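Local coordinates for protein beta-fructofuranosidase (Arthrobacter, PDB 3WPU) that is a bacterial beta-fructofuranosidase of the levansucrase/invertase family, built as a five-bladed beta-propeller of the beta-fructosidase clan, at residues Thr334-Asp346 against Tyr421-Ser433. Residues are numbered along the deposited sequence; the frame is centred on the assembly and turned at random. Where two conformers were deposited one is given.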
# COMPACT_ATOMS: atom_id res chain seq x y z
N THR A 334 2.45 13.26 -11.54
CA THR A 334 1.43 12.20 -11.57
C THR A 334 0.15 12.62 -10.83
O THR A 334 0.19 13.34 -9.81
CB THR A 334 1.93 10.84 -10.99
OG1 THR A 334 0.89 9.87 -11.09
CG2 THR A 334 2.34 10.96 -9.51
N ASP A 335 -0.96 12.07 -11.31
CA ASP A 335 -2.28 12.19 -10.71
C ASP A 335 -2.38 11.43 -9.38
O ASP A 335 -3.15 11.82 -8.49
CB ASP A 335 -3.32 11.59 -11.69
CG ASP A 335 -4.76 11.75 -11.24
OD1 ASP A 335 -5.14 12.84 -10.72
OD2 ASP A 335 -5.52 10.76 -11.41
N GLN A 336 -1.63 10.35 -9.28
CA GLN A 336 -1.88 9.34 -8.26
C GLN A 336 -0.62 8.78 -7.61
O GLN A 336 0.09 7.98 -8.17
CB GLN A 336 -2.73 8.22 -8.89
CG GLN A 336 -4.15 8.62 -9.16
CD GLN A 336 -5.01 7.41 -9.45
OE1 GLN A 336 -6.21 7.46 -9.32
NE2 GLN A 336 -4.38 6.29 -9.79
N THR A 337 -0.32 9.25 -6.39
CA THR A 337 0.67 8.62 -5.55
C THR A 337 -0.15 7.79 -4.55
O THR A 337 -0.59 8.28 -3.51
CB THR A 337 1.48 9.72 -4.83
OG1 THR A 337 0.58 10.74 -4.40
CG2 THR A 337 2.48 10.37 -5.79
N GLU A 338 -0.40 6.53 -4.90
CA GLU A 338 -1.33 5.70 -4.16
C GLU A 338 -0.69 4.94 -3.01
O GLU A 338 0.53 4.73 -3.01
CB GLU A 338 -1.99 4.70 -5.12
CG GLU A 338 -2.65 5.38 -6.29
CD GLU A 338 -3.43 4.41 -7.14
OE1 GLU A 338 -4.51 3.97 -6.69
OE2 GLU A 338 -2.99 4.17 -8.28
N ARG A 339 -1.52 4.47 -2.08
CA ARG A 339 -1.09 3.60 -1.02
C ARG A 339 0.25 3.94 -0.35
O ARG A 339 1.17 3.12 -0.26
CB ARG A 339 -1.06 2.17 -1.54
CG ARG A 339 -1.20 1.25 -0.40
CD ARG A 339 -1.25 -0.19 -0.77
NE ARG A 339 -1.39 -0.89 0.49
CZ ARG A 339 -1.73 -2.15 0.61
NH1 ARG A 339 -1.93 -2.92 -0.48
NH2 ARG A 339 -1.82 -2.64 1.83
N PRO A 340 0.34 5.17 0.14
CA PRO A 340 1.59 5.55 0.78
C PRO A 340 1.81 4.81 2.10
O PRO A 340 0.87 4.51 2.84
CB PRO A 340 1.41 7.04 1.01
CG PRO A 340 -0.07 7.21 1.18
CD PRO A 340 -0.66 6.24 0.16
N GLN A 341 3.07 4.49 2.37
CA GLN A 341 3.47 4.00 3.69
C GLN A 341 4.83 4.57 4.02
O GLN A 341 5.60 4.91 3.15
CB GLN A 341 3.55 2.47 3.74
CG GLN A 341 4.50 1.89 2.71
CD GLN A 341 4.53 0.38 2.67
OE1 GLN A 341 4.20 -0.22 1.62
NE2 GLN A 341 4.95 -0.26 3.77
N ILE A 342 5.10 4.66 5.32
CA ILE A 342 6.38 5.07 5.85
C ILE A 342 7.03 3.85 6.50
O ILE A 342 6.42 3.17 7.33
CB ILE A 342 6.24 6.18 6.89
CG1 ILE A 342 5.59 7.44 6.26
CG2 ILE A 342 7.60 6.51 7.47
CD1 ILE A 342 6.46 8.19 5.33
N TYR A 343 8.25 3.59 6.06
CA TYR A 343 9.05 2.42 6.43
C TYR A 343 10.35 2.92 6.99
O TYR A 343 11.05 3.70 6.34
CB TYR A 343 9.28 1.61 5.15
CG TYR A 343 10.01 0.31 5.26
CD1 TYR A 343 9.32 -0.90 5.31
CD2 TYR A 343 11.41 0.27 5.25
CE1 TYR A 343 9.99 -2.10 5.39
CE2 TYR A 343 12.09 -0.94 5.33
CZ TYR A 343 11.36 -2.13 5.38
OH TYR A 343 12.01 -3.35 5.43
N PHE A 344 10.66 2.51 8.22
CA PHE A 344 11.80 3.06 8.91
C PHE A 344 12.96 2.09 8.85
O PHE A 344 12.82 0.89 9.14
CB PHE A 344 11.43 3.37 10.35
CG PHE A 344 10.38 4.44 10.48
CD1 PHE A 344 10.70 5.77 10.27
CD2 PHE A 344 9.07 4.10 10.81
CE1 PHE A 344 9.72 6.76 10.39
CE2 PHE A 344 8.10 5.08 10.94
CZ PHE A 344 8.43 6.41 10.74
N LYS A 345 14.13 2.61 8.48
CA LYS A 345 15.33 1.80 8.37
C LYS A 345 16.58 2.66 8.53
O LYS A 345 16.71 3.72 7.90
CB LYS A 345 15.36 1.05 7.03
CG LYS A 345 16.57 0.13 6.91
CD LYS A 345 16.51 -0.68 5.64
CE LYS A 345 17.66 -1.66 5.52
NZ LYS A 345 18.95 -0.99 5.26
N ASP A 346 17.49 2.21 9.40
CA ASP A 346 18.82 2.84 9.55
C ASP A 346 18.76 4.34 9.77
O ASP A 346 19.56 5.11 9.20
CB ASP A 346 19.70 2.49 8.35
CG ASP A 346 20.03 1.01 8.28
OD1 ASP A 346 19.98 0.34 9.33
OD2 ASP A 346 20.28 0.49 7.17
N TYR A 421 0.13 -4.86 -8.82
CA TYR A 421 -0.26 -3.54 -8.35
C TYR A 421 -0.58 -3.57 -6.84
O TYR A 421 -0.57 -4.64 -6.21
CB TYR A 421 -1.40 -2.90 -9.20
CG TYR A 421 -1.32 -1.40 -9.14
CD1 TYR A 421 -0.22 -0.74 -9.65
CD2 TYR A 421 -2.29 -0.65 -8.48
CE1 TYR A 421 -0.09 0.62 -9.56
CE2 TYR A 421 -2.16 0.72 -8.34
CZ TYR A 421 -1.07 1.36 -8.89
OH TYR A 421 -0.91 2.75 -8.80
N SER A 422 -0.78 -2.36 -6.29
CA SER A 422 -1.05 -2.13 -4.88
C SER A 422 -0.04 -2.82 -3.97
O SER A 422 -0.38 -3.39 -2.91
CB SER A 422 -2.49 -2.52 -4.54
OG SER A 422 -3.37 -1.69 -5.29
N HIS A 423 1.22 -2.71 -4.35
CA HIS A 423 2.29 -3.33 -3.62
C HIS A 423 2.33 -2.78 -2.19
O HIS A 423 1.90 -1.64 -1.91
CB HIS A 423 3.63 -2.98 -4.24
CG HIS A 423 3.79 -3.36 -5.68
ND1 HIS A 423 2.99 -2.85 -6.68
CD2 HIS A 423 4.71 -4.14 -6.28
CE1 HIS A 423 3.42 -3.32 -7.84
NE2 HIS A 423 4.45 -4.11 -7.62
N TYR A 424 2.86 -3.60 -1.31
CA TYR A 424 3.00 -3.22 0.09
C TYR A 424 4.31 -3.79 0.59
O TYR A 424 4.56 -4.99 0.46
CB TYR A 424 1.81 -3.78 0.88
CG TYR A 424 1.91 -3.47 2.35
CD1 TYR A 424 1.51 -2.24 2.85
CD2 TYR A 424 2.44 -4.40 3.22
CE1 TYR A 424 1.66 -1.92 4.19
CE2 TYR A 424 2.58 -4.10 4.58
CZ TYR A 424 2.18 -2.89 5.06
OH TYR A 424 2.29 -2.57 6.41
N VAL A 425 5.15 -2.91 1.17
CA VAL A 425 6.48 -3.29 1.64
C VAL A 425 6.40 -3.73 3.11
O VAL A 425 5.94 -2.97 3.97
CB VAL A 425 7.49 -2.12 1.50
CG1 VAL A 425 8.89 -2.61 1.81
CG2 VAL A 425 7.42 -1.53 0.08
N MET A 426 6.86 -4.95 3.35
CA MET A 426 6.78 -5.64 4.62
C MET A 426 8.15 -5.66 5.26
O MET A 426 9.16 -5.37 4.61
CB MET A 426 6.30 -7.07 4.38
CG MET A 426 5.00 -7.11 3.62
SD MET A 426 4.20 -8.72 3.45
CE MET A 426 5.39 -9.57 2.40
N PRO A 427 8.21 -6.05 6.53
CA PRO A 427 9.51 -6.10 7.20
C PRO A 427 10.54 -6.95 6.44
O PRO A 427 10.19 -7.98 5.81
CB PRO A 427 9.17 -6.69 8.56
CG PRO A 427 7.76 -6.22 8.80
CD PRO A 427 7.11 -6.41 7.45
N GLY A 428 11.78 -6.46 6.43
CA GLY A 428 12.87 -7.10 5.72
C GLY A 428 12.84 -6.90 4.21
O GLY A 428 13.55 -7.59 3.48
N GLY A 429 12.05 -5.95 3.75
CA GLY A 429 12.00 -5.61 2.34
C GLY A 429 11.24 -6.58 1.50
O GLY A 429 11.36 -6.52 0.28
N LEU A 430 10.42 -7.43 2.13
CA LEU A 430 9.53 -8.30 1.33
C LEU A 430 8.36 -7.46 0.77
O LEU A 430 7.87 -6.54 1.40
CB LEU A 430 9.01 -9.47 2.15
CG LEU A 430 10.05 -10.45 2.71
CD1 LEU A 430 9.33 -11.65 3.35
CD2 LEU A 430 11.02 -10.94 1.63
N VAL A 431 7.93 -7.77 -0.44
CA VAL A 431 6.93 -6.95 -1.09
C VAL A 431 5.83 -7.86 -1.60
O VAL A 431 6.08 -8.78 -2.40
CB VAL A 431 7.51 -6.11 -2.25
CG1 VAL A 431 6.39 -5.26 -2.85
CG2 VAL A 431 8.69 -5.24 -1.77
N GLN A 432 4.61 -7.63 -1.11
CA GLN A 432 3.43 -8.37 -1.58
C GLN A 432 2.63 -7.45 -2.50
O GLN A 432 2.68 -6.25 -2.38
CB GLN A 432 2.57 -8.86 -0.42
CG GLN A 432 2.07 -7.79 0.56
CD GLN A 432 0.65 -7.33 0.33
OE1 GLN A 432 0.05 -7.56 -0.74
NE2 GLN A 432 0.10 -6.67 1.33
N SER A 433 1.92 -8.05 -3.47
CA SER A 433 1.18 -7.27 -4.46
C SER A 433 0.10 -8.19 -5.05
O SER A 433 0.19 -9.39 -4.84
CB SER A 433 2.12 -6.82 -5.59
OG SER A 433 2.75 -7.91 -6.26
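Strand 340-345 and strand 423-425 run nearly parallel, their axes 8.4 Å apart at closest approach and 20° between directions, and Arg339 and Tyr343 lie nearest Ser422 and Val425. The two strands belong to separate antiparallel sheets of the beta-propeller, and side chains rather than backbone bonds join them close to the centre of the chain. Gln341 makes the central link. With CG placed between its backbone N and carbonyl carbon (chi1 58°), its extended chain carries the amide to Val425 and grips that residue's backbone at both ends. Gln341 OE1 accepts from Val425 N at 2.9 Å in an almost straight bond, while NE2 donates to a lone pair of Val425 O. Gln341 NE2 also lies over one face of the Tyr424 ring, toward its rim, the amide and ring planes 21° apart.

On the other side of Tyr424, its CB sits over the centre of the Arg339 guanidinium, and Arg339 NH2 comes to 3.5 Å from Tyr424 CD1. Arg339 NH1 reaches Ser422 O only weakly; the stronger tie is from NH2 to Thr77 O, which Gln432 NE2 also meets, so strand 72-81 is drawn into the junction. At one end Tyr421 OH donates to Glu338 OE2 at 2.6 Å, arriving from above the carboxylate plane, while Glu338 OE1 forms a salt bridge with Arg245. Beyond Gln341, the Tyr343 ring crosses Val425 at about a right angle, CE1 to CG1 3.8 Å. Tyr343 reaches the hairpin turn with its G1 beta bulge, where Gly429 N gives Tyr343 OH a weak hydrogen bond of 3.1 Å.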